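Local coordinates for protein methylglyoxal reductase (NADPH-dependent) (Candida albicans SC5314, PDB 6KWS) that probably reduces methylglyoxal and related carbonyl compounds with NADPH as hydride donor, as an extended short-chain dehydrogenase of the dihydroflavonol-4-reductase type, at residues L262-R267 and L304-D309; F198-G204 and D329-Q333. The protein carries 1 engineered substitution. All blocks are in the same frame, centred on the assembly; numbering follows the deposited sequence.

Interaction 1 (L262-R267 and L304-D309)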
loop_
_atom_site.group_PDB
_atom_site.type_symbol
_atom_site.label_atom_id
_atom_site.label_comp_id
_atom_site.label_asym_id
_atom_site.label_seq_id
_atom_site.Cartn_x
_atom_site.Cartn_y
_atom_site.Cartn_z
ATOM N N LEU A 262 3.446 -2.981 -10.713
ATOM C CA LEU A 262 2.568 -3.922 -10.031
ATOM C C LEU A 262 3.355 -4.651 -8.937
ATOM O O LEU A 262 4.440 -5.196 -9.192
ATOM C CB LEU A 262 1.981 -4.891 -11.054
ATOM C CG LEU A 262 0.582 -5.467 -10.883
ATOM C CD1 LEU A 262 0.165 -6.255 -12.149
ATOM C CD2 LEU A 262 0.557 -6.356 -9.659
ATOM N N LEU A 263 2.829 -4.649 -7.715
ATOM C CA LEU A 263 3.480 -5.340 -6.611
ATOM C C LEU A 263 2.593 -6.489 -6.181
ATOM O O LEU A 263 1.568 -6.292 -5.514
ATOM C CB LEU A 263 3.805 -4.409 -5.452
ATOM C CG LEU A 263 5.302 -4.247 -5.702
ATOM C CD1 LEU A 263 5.560 -3.091 -6.666
ATOM C CD2 LEU A 263 6.155 -4.194 -4.462
ATOM N N ASN A 264 2.997 -7.690 -6.591
ATOM C CA ASN A 264 2.288 -8.903 -6.234
ATOM C C ASN A 264 3.275 -10.057 -6.187
ATOM O O ASN A 264 4.017 -10.299 -7.142
ATOM C CB ASN A 264 1.161 -9.204 -7.219
ATOM C CG ASN A 264 0.345 -10.418 -6.797
ATOM O OD1 ASN A 264 -0.545 -10.312 -5.969
ATOM N ND2 ASN A 264 0.662 -11.573 -7.352
ATOM N N SER A 265 3.272 -10.760 -5.066
ATOM C CA SER A 265 4.090 -11.934 -4.862
ATOM C C SER A 265 3.394 -13.247 -5.221
ATOM O O SER A 265 4.073 -14.246 -5.471
ATOM C CB SER A 265 4.516 -11.982 -3.399
ATOM O OG SER A 265 5.527 -12.951 -3.202
ATOM N N GLY A 266 2.072 -13.298 -5.211
ATOM C CA GLY A 266 1.414 -14.564 -5.411
ATOM C C GLY A 266 -0.050 -14.473 -5.048
ATOM O O GLY A 266 -0.601 -13.390 -4.858
ATOM N N ARG A 267 -0.662 -15.641 -4.953
ATOM C CA ARG A 267 -2.092 -15.758 -4.745
ATOM C C ARG A 267 -2.347 -16.451 -3.414
ATOM O O ARG A 267 -1.515 -17.226 -2.927
ATOM C CB ARG A 267 -2.737 -16.536 -5.899
ATOM C CG ARG A 267 -2.656 -15.835 -7.228
ATOM C CD ARG A 267 -3.366 -14.490 -7.177
ATOM N NE ARG A 267 -3.955 -14.132 -8.470
ATOM C CZ ARG A 267 -4.913 -13.218 -8.636
ATOM N NH1 ARG A 267 -5.407 -12.562 -7.588
ATOM N NH2 ARG A 267 -5.390 -12.964 -9.854
ATOM N N LEU A 304 -9.043 -17.561 -10.651
ATOM C CA LEU A 304 -8.324 -16.293 -10.643
ATOM C C LEU A 304 -7.494 -16.128 -11.907
ATOM O O LEU A 304 -6.857 -17.079 -12.371
ATOM C CB LEU A 304 -7.402 -16.181 -9.429
ATOM C CG LEU A 304 -8.097 -16.027 -8.077
ATOM C CD1 LEU A 304 -7.076 -16.052 -6.943
ATOM C CD2 LEU A 304 -8.913 -14.748 -8.063
ATOM N N ALA A 305 -7.490 -14.910 -12.449
ATOM C CA ALA A 305 -6.552 -14.586 -13.509
ATOM C C ALA A 305 -5.116 -14.789 -13.035
ATOM O O ALA A 305 -4.827 -14.898 -11.843
ATOM C CB ALA A 305 -6.730 -13.145 -13.980
ATOM N N THR A 306 -4.213 -14.833 -13.998
ATOM C CA THR A 306 -2.787 -14.814 -13.742
ATOM C C THR A 306 -2.301 -13.376 -13.777
ATOM O O THR A 306 -2.540 -12.659 -14.757
ATOM C CB THR A 306 -2.043 -15.641 -14.788
ATOM O OG1 THR A 306 -2.531 -16.986 -14.749
ATOM C CG2 THR A 306 -0.567 -15.629 -14.512
ATOM N N ILE A 307 -1.637 -12.957 -12.707
ATOM C CA ILE A 307 -1.020 -11.639 -12.659
ATOM C C ILE A 307 0.361 -11.756 -13.269
ATOM O O ILE A 307 1.203 -12.508 -12.767
ATOM C CB ILE A 307 -0.936 -11.107 -11.225
ATOM C CG1 ILE A 307 -2.340 -10.884 -10.672
ATOM C CG2 ILE A 307 -0.120 -9.833 -11.186
ATOM C CD1 ILE A 307 -2.339 -10.729 -9.201
ATOM N N ASP A 308 0.595 -11.027 -14.355
ATOM C CA ASP A 308 1.878 -11.080 -15.053
ATOM C C ASP A 308 2.651 -9.803 -14.747
ATOM O O ASP A 308 2.548 -8.811 -15.473
ATOM C CB ASP A 308 1.694 -11.268 -16.551
ATOM C CG ASP A 308 3.012 -11.350 -17.284
ATOM O OD1 ASP A 308 4.055 -11.505 -16.609
ATOM O OD2 ASP A 308 3.005 -11.268 -18.533
ATOM N N ASP A 309 3.452 -9.846 -13.679
ATOM C CA ASP A 309 4.244 -8.704 -13.235
ATOM C C ASP A 309 5.708 -8.810 -13.659
ATOM O O ASP A 309 6.584 -8.243 -12.995
ATOM C CB ASP A 309 4.121 -8.521 -11.716
ATOM C CG ASP A 309 4.646 -9.723 -10.905
ATOM O OD1 ASP A 309 4.491 -10.883 -11.341
ATOM O OD2 ASP A 309 5.198 -9.495 -9.801
#
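In this extended Rossmann-type reductase, the bulged strand 260-269 of the central sheet packs, mainly through side chains, against the segment around the short strand 306-307, which pairs with strand 142-143 in a separate two-stranded parallel sheet. The segments run roughly antiparallel, their end-to-end directions 142° apart, and diverge from 6.0 Å between the CA atoms of Leu262 and Asp309 to 8.6 Å between those of Arg267 and Leu304. Leu304 comes first, its CB lying over one face of the Arg267 guanidinium, 3.8 Å from NH2. Ala305 then supplies the polar link: its O accepts a hydrogen bond from Arg267 NH2 (2.8 Å, 157°), while Arg267 NH1 forms a salt bridge with Glu136. Ile307 fills the middle. Its CD1 covers the opposite guanidinium face, 3.6 Å from Arg267 CZ, and its CG2 meets Leu262 CD1 at 3.7 Å. Asp309 occupies the N-cap position of helix 310-316, without a side-chain capping bond; its carboxylate forms a salt bridge with Arg313, and its CB lies 4.3 Å from Leu262 CB.

Interaction 2 (F198-G204 and D329-Q333)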
loop_
_atom_site.group_PDB
_atom_site.type_symbol
_atom_site.label_atom_id
_atom_site.label_comp_id
_atom_site.label_asym_id
_atom_site.label_seq_id
_atom_site.Cartn_x
_atom_site.Cartn_y
_atom_site.Cartn_z
ATOM N N PHE A 198 0.332 -7.821 3.122
ATOM C CA PHE A 198 0.554 -8.591 4.333
ATOM C C PHE A 198 1.886 -8.177 4.943
ATOM O O PHE A 198 2.633 -7.386 4.372
ATOM C CB PHE A 198 0.568 -10.098 4.037
ATOM C CG PHE A 198 -0.745 -10.651 3.611
ATOM C CD1 PHE A 198 -1.912 -9.962 3.855
ATOM C CD2 PHE A 198 -0.810 -11.883 2.966
ATOM C CE1 PHE A 198 -3.138 -10.481 3.457
ATOM C CE2 PHE A 198 -2.037 -12.419 2.565
ATOM C CZ PHE A 198 -3.202 -11.714 2.815
ATOM N N GLY A 199 2.210 -8.760 6.093
ATOM C CA GLY A 199 3.508 -8.563 6.687
ATOM C C GLY A 199 3.412 -7.856 8.017
ATOM O O GLY A 199 2.383 -7.269 8.359
ATOM N N PRO A 200 4.494 -7.896 8.791
ATOM C CA PRO A 200 4.491 -7.261 10.114
ATOM C C PRO A 200 4.561 -5.743 10.028
ATOM O O PRO A 200 4.998 -5.169 9.027
ATOM C CB PRO A 200 5.764 -7.817 10.744
ATOM C CG PRO A 200 6.691 -7.890 9.524
ATOM C CD PRO A 200 5.823 -8.435 8.445
ATOM N N GLN A 201 4.168 -5.093 11.120
ATOM C CA GLN A 201 4.448 -3.671 11.285
ATOM C C GLN A 201 5.917 -3.405 11.616
ATOM O O GLN A 201 6.630 -4.260 12.143
ATOM C CB GLN A 201 3.569 -3.085 12.380
ATOM C CG GLN A 201 2.144 -3.512 12.270
ATOM C CD GLN A 201 1.211 -2.408 12.634
ATOM O OE1 GLN A 201 0.898 -2.213 13.809
ATOM N NE2 GLN A 201 0.758 -1.663 11.630
ATOM N N SER A 202 6.371 -2.193 11.308
ATOM C CA SER A 202 7.777 -1.878 11.556
ATOM C C SER A 202 8.139 -2.033 13.023
ATOM O O SER A 202 9.303 -2.280 13.361
ATOM C CB SER A 202 8.109 -0.456 11.094
ATOM O OG SER A 202 7.579 -0.192 9.809
ATOM N N PHE A 203 7.154 -1.915 13.901
ATOM C CA PHE A 203 7.367 -1.898 15.333
ATOM C C PHE A 203 6.261 -2.702 15.996
ATOM O O PHE A 203 5.079 -2.521 15.680
ATOM C CB PHE A 203 7.403 -0.452 15.835
ATOM C CG PHE A 203 8.560 0.343 15.270
ATOM C CD1 PHE A 203 9.830 0.223 15.815
ATOM C CD2 PHE A 203 8.390 1.158 14.157
ATOM C CE1 PHE A 203 10.909 0.939 15.287
ATOM C CE2 PHE A 203 9.459 1.863 13.615
ATOM C CZ PHE A 203 10.727 1.761 14.185
ATOM N N GLY A 204 6.655 -3.622 16.880
ATOM C CA GLY A 204 5.691 -4.389 17.641
ATOM C C GLY A 204 4.840 -3.544 18.556
ATOM O O GLY A 204 3.731 -3.957 18.912
ATOM N N ASP A 329 5.933 -14.096 9.831
ATOM C CA ASP A 329 6.409 -12.864 10.441
ATOM C C ASP A 329 5.256 -12.043 10.983
ATOM O O ASP A 329 5.410 -11.354 11.993
ATOM C CB ASP A 329 7.201 -12.043 9.434
ATOM C CG ASP A 329 8.503 -12.685 9.048
ATOM O OD1 ASP A 329 8.917 -13.671 9.696
ATOM O OD2 ASP A 329 9.127 -12.188 8.088
ATOM N N THR A 330 4.089 -12.122 10.348
ATOM C CA THR A 330 2.949 -11.334 10.798
ATOM C C THR A 330 2.345 -11.926 12.063
ATOM O O THR A 330 2.093 -11.209 13.042
ATOM C CB THR A 330 1.889 -11.264 9.695
ATOM O OG1 THR A 330 2.487 -10.805 8.483
ATOM C CG2 THR A 330 0.738 -10.335 10.075
ATOM N N VAL A 331 2.066 -13.230 12.034
ATOM C CA VAL A 331 1.459 -13.874 13.187
ATOM C C VAL A 331 2.396 -13.792 14.388
ATOM O O VAL A 331 1.960 -13.494 15.513
ATOM C CB VAL A 331 1.086 -15.333 12.854
ATOM C CG1 VAL A 331 0.568 -16.060 14.111
ATOM C CG2 VAL A 331 0.056 -15.372 11.758
ATOM N N GLU A 332 3.694 -14.063 14.169
ATOM C CA GLU A 332 4.670 -14.015 15.251
ATOM C C GLU A 332 4.582 -12.685 15.970
ATOM O O GLU A 332 4.494 -12.621 17.202
ATOM C CB GLU A 332 6.081 -14.228 14.702
ATOM C CG GLU A 332 7.046 -14.890 15.687
ATOM C CD GLU A 332 8.524 -14.532 15.437
ATOM O OE1 GLU A 332 9.395 -15.001 16.219
ATOM O OE2 GLU A 332 8.814 -13.776 14.470
ATOM N N GLN A 333 4.540 -11.606 15.193
ATOM C CA GLN A 333 4.474 -10.276 15.772
ATOM C C GLN A 333 3.204 -10.094 16.582
ATOM O O GLN A 333 3.252 -9.663 17.728
ATOM C CB GLN A 333 4.571 -9.251 14.661
ATOM C CG GLN A 333 4.950 -7.877 15.106
ATOM C CD GLN A 333 4.767 -6.878 13.996
ATOM O OE1 GLN A 333 3.826 -6.974 13.207
ATOM N NE2 GLN A 333 5.676 -5.925 13.907
#
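Gln333, on the C-terminal helix 323-337, uses its carboxamide to grip the backbone of Gln201 at both ends: Gln201 N donates to Gln333 OE1 (2.8 Å, 144°), and Gln333 NE2 donates to Gln201 O (2.6 Å, 141°). The two bonds close a ring between a side-chain amide and one residue's main chain, tying the loop that follows strand 196-198 of the Rossmann-type fold to the helix. The extended side chain of Gln333, with chi1 and chi2 both t, spans the gap and brings OE1 to 3.2 Å from Pro200 CA. One helical turn earlier, Asp329 packs its CB 4.0 Å from Pro200 CD, while its OD2 makes a salt bridge with Arg241. The nearest CA pair is Pro200 and Thr330, 4.4 Å apart. Gly199 passes tightly over Thr330, whose hydroxyl is hydrogen-bonded to Ser326 O within the helix; Gly199 CA comes to 3.0 Å from Thr330 OG1.

Overall arrangement
Interactions 1 and 2 are separate, with centres 22 Å apart and nearest atoms about 7 Å apart. In sequence, 262-267 and 304-309 both fall between the two segments of interaction 2. The sheet relates them: strand 234-239 lies between strands 260-269 and 196-198, and Phe198, at the end of the latter, stacks edge-to-face on Phe268 of the former. Interaction 2 borders residues seen to bind NADPH and interaction 1 is set back from them, although no cofactor is bound in this model. The Gln201 side chain is about 4 Å from that of Phe12, whereas the Asn264 side chain is about 9 Å from that of Val197, placing interaction 2 closer to the cofactor site.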